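Local coordinates for DUF917 domain-containing protein (Chromobacterium violaceum, PDB 2O3I) that is of unknown function but has the paired N- and C-terminal domains of the S-Me-THD-like (DUF917) family, at residues C62-Y67 against A207-S212; A102-P107 against L124-V129. The protein carries 2 engineered substitutions. One frame throughout, in Å; residues are numbered along the deposited sequence.

Contact 1: residues C62-Y67 against A207-S212; sequences CVMVAY and AMWMMS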
loop_
_atom_site.group_PDB
_atom_site.type_symbol
_atom_site.label_atom_id
_atom_site.label_comp_id
_atom_site.label_asym_id
_atom_site.label_seq_id
_atom_site.Cartn_x
_atom_site.Cartn_y
_atom_site.Cartn_z
ATOM N N CYS A 62 14.539 -20.740 3.248
ATOM C CA CYS A 62 14.487 -20.221 1.893
ATOM C C CYS A 62 13.468 -19.086 1.766
ATOM O O CYS A 62 12.536 -18.978 2.571
ATOM C CB CYS A 62 14.113 -21.363 0.938
ATOM S SG CYS A 62 14.144 -20.950 -0.805
ATOM N N VAL A 63 13.661 -18.232 0.766
ATOM C CA VAL A 63 12.738 -17.130 0.507
ATOM C C VAL A 63 12.651 -16.905 -0.996
ATOM O O VAL A 63 13.633 -17.087 -1.722
ATOM C CB VAL A 63 13.212 -15.798 1.133
ATOM C CG1 VAL A 63 12.063 -14.800 1.138
ATOM C CG2 VAL A 63 13.726 -16.029 2.540
HETATM N N MSE A 64 11.471 -16.510 -1.458
HETATM C CA MSE A 64 11.254 -16.223 -2.867
HETATM C C MSE A 64 11.774 -14.809 -3.082
HETATM O O MSE A 64 11.532 -13.931 -2.248
HETATM C CB MSE A 64 9.761 -16.290 -3.193
HETATM C CG MSE A 64 9.398 -15.952 -4.637
HETATM SE SE MSE A 64 9.316 -14.041 -5.021
HETATM C CE MSE A 64 7.373 -13.837 -4.968
ATOM N N VAL A 65 12.510 -14.584 -4.169
ATOM C CA VAL A 65 13.014 -13.242 -4.442
ATOM C C VAL A 65 12.817 -12.899 -5.907
ATOM O O VAL A 65 12.892 -13.773 -6.766
ATOM C CB VAL A 65 14.523 -13.088 -4.068
ATOM C CG1 VAL A 65 15.412 -13.928 -4.993
ATOM C CG2 VAL A 65 14.912 -11.631 -4.143
ATOM N N ALA A 66 12.551 -11.628 -6.196
ATOM C CA ALA A 66 12.338 -11.205 -7.575
ATOM C C ALA A 66 12.236 -9.695 -7.751
ATOM O O ALA A 66 12.389 -8.917 -6.804
ATOM C CB ALA A 66 11.069 -11.859 -8.125
ATOM N N TYR A 67 11.996 -9.300 -8.992
ATOM C CA TYR A 67 11.799 -7.906 -9.341
ATOM C C TYR A 67 10.305 -7.836 -9.644
ATOM O O TYR A 67 9.721 -8.792 -10.147
ATOM C CB TYR A 67 12.616 -7.537 -10.585
ATOM C CG TYR A 67 13.834 -6.689 -10.303
ATOM C CD1 TYR A 67 15.081 -7.039 -10.819
ATOM C CD2 TYR A 67 13.738 -5.523 -9.547
ATOM C CE1 TYR A 67 16.204 -6.255 -10.593
ATOM C CE2 TYR A 67 14.862 -4.721 -9.314
ATOM C CZ TYR A 67 16.091 -5.096 -9.843
ATOM O OH TYR A 67 17.205 -4.314 -9.630
ATOM N N ALA A 207 10.720 -9.765 -1.724
ATOM C CA ALA A 207 11.159 -10.933 -0.977
ATOM C C ALA A 207 9.985 -11.334 -0.093
ATOM O O ALA A 207 9.558 -10.573 0.785
ATOM C CB ALA A 207 12.388 -10.603 -0.128
HETATM N N MSE A 208 9.450 -12.525 -0.341
HETATM C CA MSE A 208 8.316 -13.017 0.431
HETATM C C MSE A 208 8.310 -14.541 0.468
HETATM O O MSE A 208 9.176 -15.192 -0.123
HETATM C CB MSE A 208 6.998 -12.489 -0.167
HETATM C CG MSE A 208 6.714 -12.929 -1.603
HETATM SE SE MSE A 208 5.129 -12.069 -2.338
HETATM C CE MSE A 208 3.769 -13.167 -1.507
ATOM N N TRP A 209 7.334 -15.102 1.176
ATOM C CA TRP A 209 7.204 -16.548 1.296
ATOM C C TRP A 209 8.430 -17.232 1.924
ATOM O O TRP A 209 8.944 -18.234 1.413
ATOM C CB TRP A 209 6.882 -17.162 -0.079
ATOM C CG TRP A 209 5.419 -17.026 -0.473
ATOM C CD1 TRP A 209 4.334 -17.192 0.343
ATOM C CD2 TRP A 209 4.895 -16.777 -1.784
ATOM N NE1 TRP A 209 3.172 -17.068 -0.373
ATOM C CE2 TRP A 209 3.482 -16.814 -1.683
ATOM C CE3 TRP A 209 5.479 -16.530 -3.035
ATOM C CZ2 TRP A 209 2.640 -16.613 -2.784
ATOM C CZ3 TRP A 209 4.642 -16.329 -4.136
ATOM C CH2 TRP A 209 3.237 -16.373 -4.001
HETATM N N MSE A 210 8.897 -16.681 3.035
HETATM C CA MSE A 210 10.023 -17.269 3.746
HETATM C C MSE A 210 9.596 -18.681 4.156
HETATM O O MSE A 210 8.475 -18.884 4.630
HETATM C CB MSE A 210 10.358 -16.440 4.983
HETATM C CG MSE A 210 10.903 -15.056 4.679
HETATM SE SE MSE A 210 11.259 -14.056 6.306
HETATM C CE MSE A 210 9.525 -13.208 6.488
HETATM N N MSE A 211 10.481 -19.657 3.973
HETATM C CA MSE A 211 10.143 -21.037 4.307
HETATM C C MSE A 211 11.237 -21.809 5.037
HETATM O O MSE A 211 12.434 -21.570 4.841
HETATM C CB MSE A 211 9.786 -21.811 3.030
HETATM C CG MSE A 211 8.644 -21.203 2.217
HETATM SE SE MSE A 211 8.598 -21.868 0.380
HETATM C CE MSE A 211 6.768 -21.574 -0.030
ATOM N N SER A 212 10.802 -22.749 5.868
ATOM C CA SER A 212 11.704 -23.620 6.600
ATOM C C SER A 212 11.843 -24.807 5.656
ATOM O O SER A 212 11.031 -24.964 4.750
ATOM C CB SER A 212 11.067 -24.056 7.911
#
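Met64 and Met208, both selenomethionines, lie side by side and point the same way from an antiparallel pair, with Met64 CE 3.5 Å from Met208 CG. This is the tight part of the contact. Bends at chi2 and chi3 fold the Met64 chain round, and its CE also comes within 3.8 Å of Trp209 CZ3. Met208 CE sits over the centre of the same indole, 3.6 Å above its plane, and the ring also stacks with Tyr146. Val63 packs closely too: its CG1 is 3.2 Å from Met208 O, and its CG2 lies 3.7 Å from Met210 CG. Backbone bonds flank a beta bulge: Met64 and Met208 bond to each other both ways, as do Cys62 and Met211, while between these pairs Val63 alone stands opposite two residues, Trp209 and Met210. Trp209, with positive phi (60°), takes up the shift. The contact loosens beyond Met210 CG: the end of that side chain leads away from 62-67, and the residue is partly exposed. Strand 101-105 flanks 62-67 on its other edge. Helix 81-96 covers the face of Val65 and Ala207, and helix 213-219 packs through Leu216 on the face of Cys62 and Met211.

Contact 2: residues A102-P107 against L124-V129; sequences AYVVAP and LGLAVV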
loop_
_atom_site.group_PDB
_atom_site.type_symbol
_atom_site.label_atom_id
_atom_site.label_comp_id
_atom_site.label_asym_id
_atom_site.label_seq_id
_atom_site.Cartn_x
_atom_site.Cartn_y
_atom_site.Cartn_z
ATOM N N ALA A 102 19.426 -19.388 3.926
ATOM C CA ALA A 102 20.454 -20.057 3.128
ATOM C C ALA A 102 20.051 -20.271 1.672
ATOM O O ALA A 102 20.873 -20.654 0.834
ATOM C CB ALA A 102 20.810 -21.409 3.762
ATOM N N TYR A 103 18.785 -20.036 1.360
ATOM C CA TYR A 103 18.353 -20.256 -0.005
ATOM C C TYR A 103 17.397 -19.204 -0.544
ATOM O O TYR A 103 16.634 -18.585 0.202
ATOM C CB TYR A 103 17.700 -21.636 -0.120
ATOM C CG TYR A 103 18.499 -22.770 0.490
ATOM C CD1 TYR A 103 18.145 -23.308 1.733
ATOM C CD2 TYR A 103 19.606 -23.306 -0.168
ATOM C CE1 TYR A 103 18.879 -24.359 2.310
ATOM C CE2 TYR A 103 20.348 -24.355 0.395
ATOM C CZ TYR A 103 19.978 -24.877 1.638
ATOM O OH TYR A 103 20.711 -25.903 2.207
ATOM N N VAL A 104 17.472 -18.993 -1.853
ATOM C CA VAL A 104 16.576 -18.074 -2.548
ATOM C C VAL A 104 15.942 -18.918 -3.637
ATOM O O VAL A 104 16.457 -19.984 -3.971
ATOM C CB VAL A 104 17.320 -16.880 -3.201
ATOM C CG1 VAL A 104 17.680 -15.857 -2.146
ATOM C CG2 VAL A 104 18.570 -17.364 -3.920
ATOM N N VAL A 105 14.821 -18.465 -4.182
ATOM C CA VAL A 105 14.163 -19.222 -5.231
ATOM C C VAL A 105 13.334 -18.287 -6.115
ATOM O O VAL A 105 12.670 -17.371 -5.619
ATOM C CB VAL A 105 13.275 -20.362 -4.616
ATOM C CG1 VAL A 105 12.197 -19.765 -3.724
ATOM C CG2 VAL A 105 12.662 -21.223 -5.722
ATOM N N ALA A 106 13.400 -18.504 -7.427
ATOM C CA ALA A 106 12.650 -17.678 -8.367
ATOM C C ALA A 106 11.169 -17.940 -8.154
ATOM O O ALA A 106 10.774 -19.042 -7.797
ATOM C CB ALA A 106 13.033 -18.020 -9.806
ATOM N N PRO A 107 10.329 -16.926 -8.371
ATOM C CA PRO A 107 8.901 -17.164 -8.173
ATOM C C PRO A 107 8.296 -18.026 -9.278
ATOM O O PRO A 107 7.396 -18.830 -9.033
ATOM C CB PRO A 107 8.321 -15.752 -8.161
ATOM C CG PRO A 107 9.227 -15.011 -9.109
ATOM C CD PRO A 107 10.599 -15.517 -8.711
ATOM N N LEU A 124 24.796 -12.670 -1.749
ATOM C CA LEU A 124 24.637 -12.928 -0.325
ATOM C C LEU A 124 25.232 -14.238 0.169
ATOM O O LEU A 124 25.178 -14.537 1.366
ATOM C CB LEU A 124 23.154 -12.875 0.036
ATOM C CG LEU A 124 22.444 -11.569 -0.326
ATOM C CD1 LEU A 124 21.007 -11.634 0.148
ATOM C CD2 LEU A 124 23.157 -10.394 0.318
ATOM N N GLY A 125 25.798 -15.019 -0.743
ATOM C CA GLY A 125 26.382 -16.288 -0.351
ATOM C C GLY A 125 25.334 -17.355 -0.077
ATOM O O GLY A 125 25.501 -18.193 0.813
ATOM N N LEU A 126 24.249 -17.331 -0.846
ATOM C CA LEU A 126 23.178 -18.307 -0.674
ATOM C C LEU A 126 23.155 -19.263 -1.854
ATOM O O LEU A 126 23.938 -19.135 -2.791
ATOM C CB LEU A 126 21.824 -17.600 -0.585
ATOM C CG LEU A 126 21.733 -16.377 0.338
ATOM C CD1 LEU A 126 20.383 -15.706 0.152
ATOM C CD2 LEU A 126 21.926 -16.793 1.787
ATOM N N ALA A 127 22.255 -20.233 -1.800
ATOM C CA ALA A 127 22.108 -21.178 -2.891
ATOM C C ALA A 127 20.706 -20.999 -3.474
ATOM O O ALA A 127 19.742 -20.762 -2.742
ATOM C CB ALA A 127 22.300 -22.612 -2.389
ATOM N N VAL A 128 20.604 -21.083 -4.795
ATOM C CA VAL A 128 19.321 -20.945 -5.475
ATOM C C VAL A 128 18.750 -22.346 -5.668
ATOM O O VAL A 128 19.478 -23.279 -6.005
ATOM C CB VAL A 128 19.497 -20.243 -6.844
ATOM C CG1 VAL A 128 20.555 -20.964 -7.659
ATOM C CG2 VAL A 128 18.170 -20.210 -7.597
ATOM N N VAL A 129 17.452 -22.501 -5.429
ATOM C CA VAL A 129 16.814 -23.804 -5.572
ATOM C C VAL A 129 16.458 -24.080 -7.031
ATOM O O VAL A 129 15.976 -23.195 -7.728
ATOM C CB VAL A 129 15.548 -23.872 -4.698
ATOM C CG1 VAL A 129 14.846 -25.214 -4.879
ATOM C CG2 VAL A 129 15.932 -23.657 -3.238
HETATM O O HOH W 1 14.708 -20.777 -8.663
#
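Tyr103 turns the edge of its ring to Ala127, whose CB approaches near the ring plane at 3.6 Å from Tyr103 CD2, with Ala127 O in plane at the same edge. With CG anti to the carbonyl carbon (chi1 -49°), the ring starts out beside its own backbone N, and its CD2 edge meets Ala127. Ala102 CB sits over one face of the ring, offset toward its rim, and the phenol OH is hydrogen-bonded to the backbone N of Asp59. On the other face of the sheet, Val104 and Leu126 cross at about a right angle, Val104 CG1 touching Leu126 CD1 at 3.6 Å. Leu126 is extended at chi2 (172°), which carries CD1 out to that methyl, while its CD2 rests on Ala102 CA at 3.8 Å. Back on the Tyr103 face, Val105 and Val129 meet obliquely, Val105 CG2 lying 4.0 Å from Val129 CB; Val129 CG2 reaches back to Tyr103 CB. Three parallel-sheet bonds hold the backbones: Ala127 N to Ala102 O, Val104 N to Ala127 O and Val129 N to Val104 O. As the strands part, a water takes over, accepting from Ala106 N at 2.9 Å and donating to Val129 O. The two strands are the arms of a beta-alpha-beta crossover through helix 111-124, after which the chain leaves its helical path at Gly125 with positive phi. That helix covers Val104 and Val128 through Val120, Ala121 and Ala117. Strand 49-52 flanks 127-129, and strand 61-69 flanks 102-105.

Overall arrangement
The two contacts join four consecutive strands of one mixed sheet, in the order 127-129, 101-105, 61-69, 203-211, and their centres lie about 8 Å apart. Strands 61-69 and 101-105 supply the seam between them: Val63 N and Val65 N probably bond to Tyr103 O and Val105 O, and Pro107 CD packs against Val65 O. Along the chain, 62-67 comes first, both halves of contact 2 follow, and 207-212 arrives last, about 140 residues after its partner. The first three strands run parallel; 203-211 is antiparallel to them. Contact 1 thus brings a strand from the C-terminal S-Me-THD-like region into a sheet built largely by the N-terminal one, tying the two together.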